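Local atomic coordinates of cyclic nucleotide-binding protein (Brucella abortus biovar 1, PDB entry 5D1I), a protein that is of unknown function but has the fold of a cyclic nucleotide-binding domain and may belong to a family of DNA-binding transcription factors. Residues A39-L44 with E112-S117. Residues are numbered along the deposited sequence; the frame is centred on the assembly and turned at random.
Sequences AERLVL and EVIRIS
Glu40 and Leu42 pair with Arg115 and Val113 in an antiparallel ladder that joins the first and last strands of the cyclic nucleotide-binding beta barrel. Strand 40-44 follows helix 29-38 after Ala39, and strand 111-117 leads into helix 118-124, so the two strands that carry the chain into and out of the barrel lie side by side. Both are hydrogen-bonded pairs: Arg115 N reaches Glu40 O at 2.7 Å, and Leu42 N and Val113 N each donate to the other residue's carbonyl oxygen. Strand 56-63 continues the sheet beyond 111-117.

Charged chains suit the partly exposed positions. Glu40 is extended, CG anti to the backbone N (chi1 -174°), while Arg115 bends at chi3 (77°). Its NE meets Glu40 OE2 at 2.6 Å, nearly along the C-O axis but tilted from the guanidinium plane; NH2 adds a weak bond to the same oxygen. The carboxylate and guanidinium planes stand 77° apart. On the other face, Arg41 reaches diagonally to Glu112, a salt bridge whose NH1 and OE1 positions are doubtful, and its NH2 bridges to Asp14 in helix 11-18.

Apolar side chains make the remaining contacts. Beta-branched Val113 suits an extended strand and offers a methyl to each leucine, CG2 to Leu42 CB and CG1 to Leu44 CD1, 4.0 Å away. The single methyl of Ala39 lies 3.6 Å from Ile116 CD1 and, tightly packed, 3.4 Å from Ile114 CG2.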
loop_
_atom_site.group_PDB
_atom_site.type_symbol
_atom_site.label_atom_id
_atom_site.label_comp_id
_atom_site.label_asym_id
_atom_site.label_seq_id
_atom_site.Cartn_x
_atom_site.Cartn_y
_atom_site.Cartn_z
ATOM N N ALA A 39 -8.788 -1.830 -14.184
ATOM C CA ALA A 39 -8.771 -0.524 -13.544
ATOM C C ALA A 39 -9.343 0.564 -14.443
ATOM O O ALA A 39 -9.307 0.452 -15.666
ATOM C CB ALA A 39 -7.364 -0.174 -13.144
ATOM N N GLU A 40 -9.871 1.616 -13.827
ATOM C CA GLU A 40 -10.323 2.793 -14.563
ATOM C C GLU A 40 -9.360 3.954 -14.333
ATOM O O GLU A 40 -8.995 4.251 -13.195
ATOM C CB GLU A 40 -11.742 3.182 -14.139
ATOM C CG GLU A 40 -12.354 4.312 -14.953
ATOM C CD GLU A 40 -13.668 4.810 -14.375
ATOM O OE1 GLU A 40 -14.438 5.459 -15.116
ATOM O OE2 GLU A 40 -13.931 4.560 -13.180
ATOM N N ARG A 41 -8.944 4.602 -15.418
ATOM C CA ARG A 41 -8.053 5.756 -15.338
ATOM C C ARG A 41 -8.844 7.054 -15.263
ATOM O O ARG A 41 -9.727 7.294 -16.083
ATOM C CB ARG A 41 -7.116 5.797 -16.547
ATOM C CG ARG A 41 -5.965 4.810 -16.499
ATOM C CD ARG A 41 -4.769 5.408 -15.781
ATOM N NE ARG A 41 -3.512 4.818 -16.232
ATOM C CZ ARG A 41 -2.313 5.275 -15.891
ATOM N NH1 ARG A 41 -2.209 6.333 -15.101
ATOM N NH2 ARG A 41 -1.217 4.687 -16.347
ATOM N N LEU A 42 -8.521 7.896 -14.288
ATOM C CA LEU A 42 -9.207 9.175 -14.137
ATOM C C LEU A 42 -8.222 10.331 -14.107
ATOM O O LEU A 42 -7.210 10.275 -13.413
ATOM C CB LEU A 42 -10.049 9.188 -12.860
ATOM C CG LEU A 42 -11.258 8.258 -12.806
ATOM C CD1 LEU A 42 -11.929 8.336 -11.443
ATOM C CD2 LEU A 42 -12.239 8.612 -13.911
ATOM N N VAL A 43 -8.523 11.383 -14.858
ATOM C CA VAL A 43 -7.729 12.601 -14.791
ATOM C C VAL A 43 -8.472 13.644 -13.967
ATOM O O VAL A 43 -9.576 14.058 -14.320
ATOM C CB VAL A 43 -7.416 13.160 -16.186
ATOM C CG1 VAL A 43 -6.740 14.513 -16.070
ATOM C CG2 VAL A 43 -6.535 12.188 -16.953
ATOM N N LEU A 44 -7.862 14.051 -12.858
ATOM C CA LEU A 44 -8.481 14.990 -11.935
ATOM C C LEU A 44 -7.901 16.382 -12.110
ATOM O O LEU A 44 -6.696 16.579 -11.958
ATOM C CB LEU A 44 -8.285 14.535 -10.486
ATOM C CG LEU A 44 -8.590 13.072 -10.160
ATOM C CD1 LEU A 44 -8.236 12.767 -8.717
ATOM C CD2 LEU A 44 -10.049 12.746 -10.437
ATOM N N GLU A 112 -3.493 12.206 -11.882
ATOM C CA GLU A 112 -3.987 11.009 -12.536
ATOM C C GLU A 112 -4.016 9.854 -11.560
ATOM O O GLU A 112 -3.012 9.546 -10.914
ATOM C CB GLU A 112 -3.131 10.658 -13.751
ATOM C CG GLU A 112 -3.504 9.335 -14.383
ATOM C CD GLU A 112 -3.139 9.268 -15.849
ATOM O OE1 GLU A 112 -2.883 8.150 -16.342
ATOM O OE2 GLU A 112 -3.120 10.328 -16.511
ATOM N N VAL A 113 -5.177 9.221 -11.446
ATOM C CA VAL A 113 -5.351 8.121 -10.513
ATOM C C VAL A 113 -5.869 6.872 -11.211
ATOM O O VAL A 113 -6.513 6.942 -12.258
ATOM C CB VAL A 113 -6.320 8.487 -9.368
ATOM C CG1 VAL A 113 -5.766 9.637 -8.536
ATOM C CG2 VAL A 113 -7.696 8.829 -9.920
ATOM N N ILE A 114 -5.568 5.729 -10.614
ATOM C CA ILE A 114 -6.106 4.450 -11.040
ATOM C C ILE A 114 -7.225 4.062 -10.083
ATOM O O ILE A 114 -7.000 3.982 -8.877
ATOM C CB ILE A 114 -5.017 3.364 -11.049
ATOM C CG1 ILE A 114 -4.064 3.572 -12.225
ATOM C CG2 ILE A 114 -5.636 1.986 -11.090
ATOM C CD1 ILE A 114 -2.838 2.688 -12.174
ATOM N N ARG A 115 -8.430 3.844 -10.603
ATOM C CA ARG A 115 -9.545 3.456 -9.747
ATOM C C ARG A 115 -9.799 1.958 -9.804
ATOM O O ARG A 115 -10.052 1.400 -10.870
ATOM C CB ARG A 115 -10.822 4.202 -10.131
ATOM C CG ARG A 115 -11.979 3.943 -9.176
ATOM C CD ARG A 115 -13.289 4.536 -9.693
ATOM N NE ARG A 115 -13.870 3.724 -10.755
ATOM C CZ ARG A 115 -14.798 2.791 -10.560
ATOM N NH1 ARG A 115 -15.264 2.559 -9.340
ATOM N NH2 ARG A 115 -15.267 2.094 -11.586
ATOM N N ILE A 116 -9.735 1.314 -8.646
ATOM C CA ILE A 116 -9.995 -0.113 -8.552
ATOM C C ILE A 116 -11.321 -0.331 -7.856
ATOM O O ILE A 116 -11.458 -0.026 -6.673
ATOM C CB ILE A 116 -8.893 -0.855 -7.770
ATOM C CG1 ILE A 116 -7.510 -0.516 -8.319
ATOM C CG2 ILE A 116 -9.136 -2.362 -7.811
ATOM C CD1 ILE A 116 -7.256 -1.073 -9.687
ATOM N N SER A 117 -12.304 -0.843 -8.585
ATOM C CA SER A 117 -13.580 -1.164 -7.968
ATOM C C SER A 117 -13.469 -2.434 -7.138
ATOM O O SER A 117 -12.625 -3.298 -7.396
ATOM C CB SER A 117 -14.669 -1.328 -9.026
ATOM O OG SER A 117 -14.402 -2.452 -9.844
#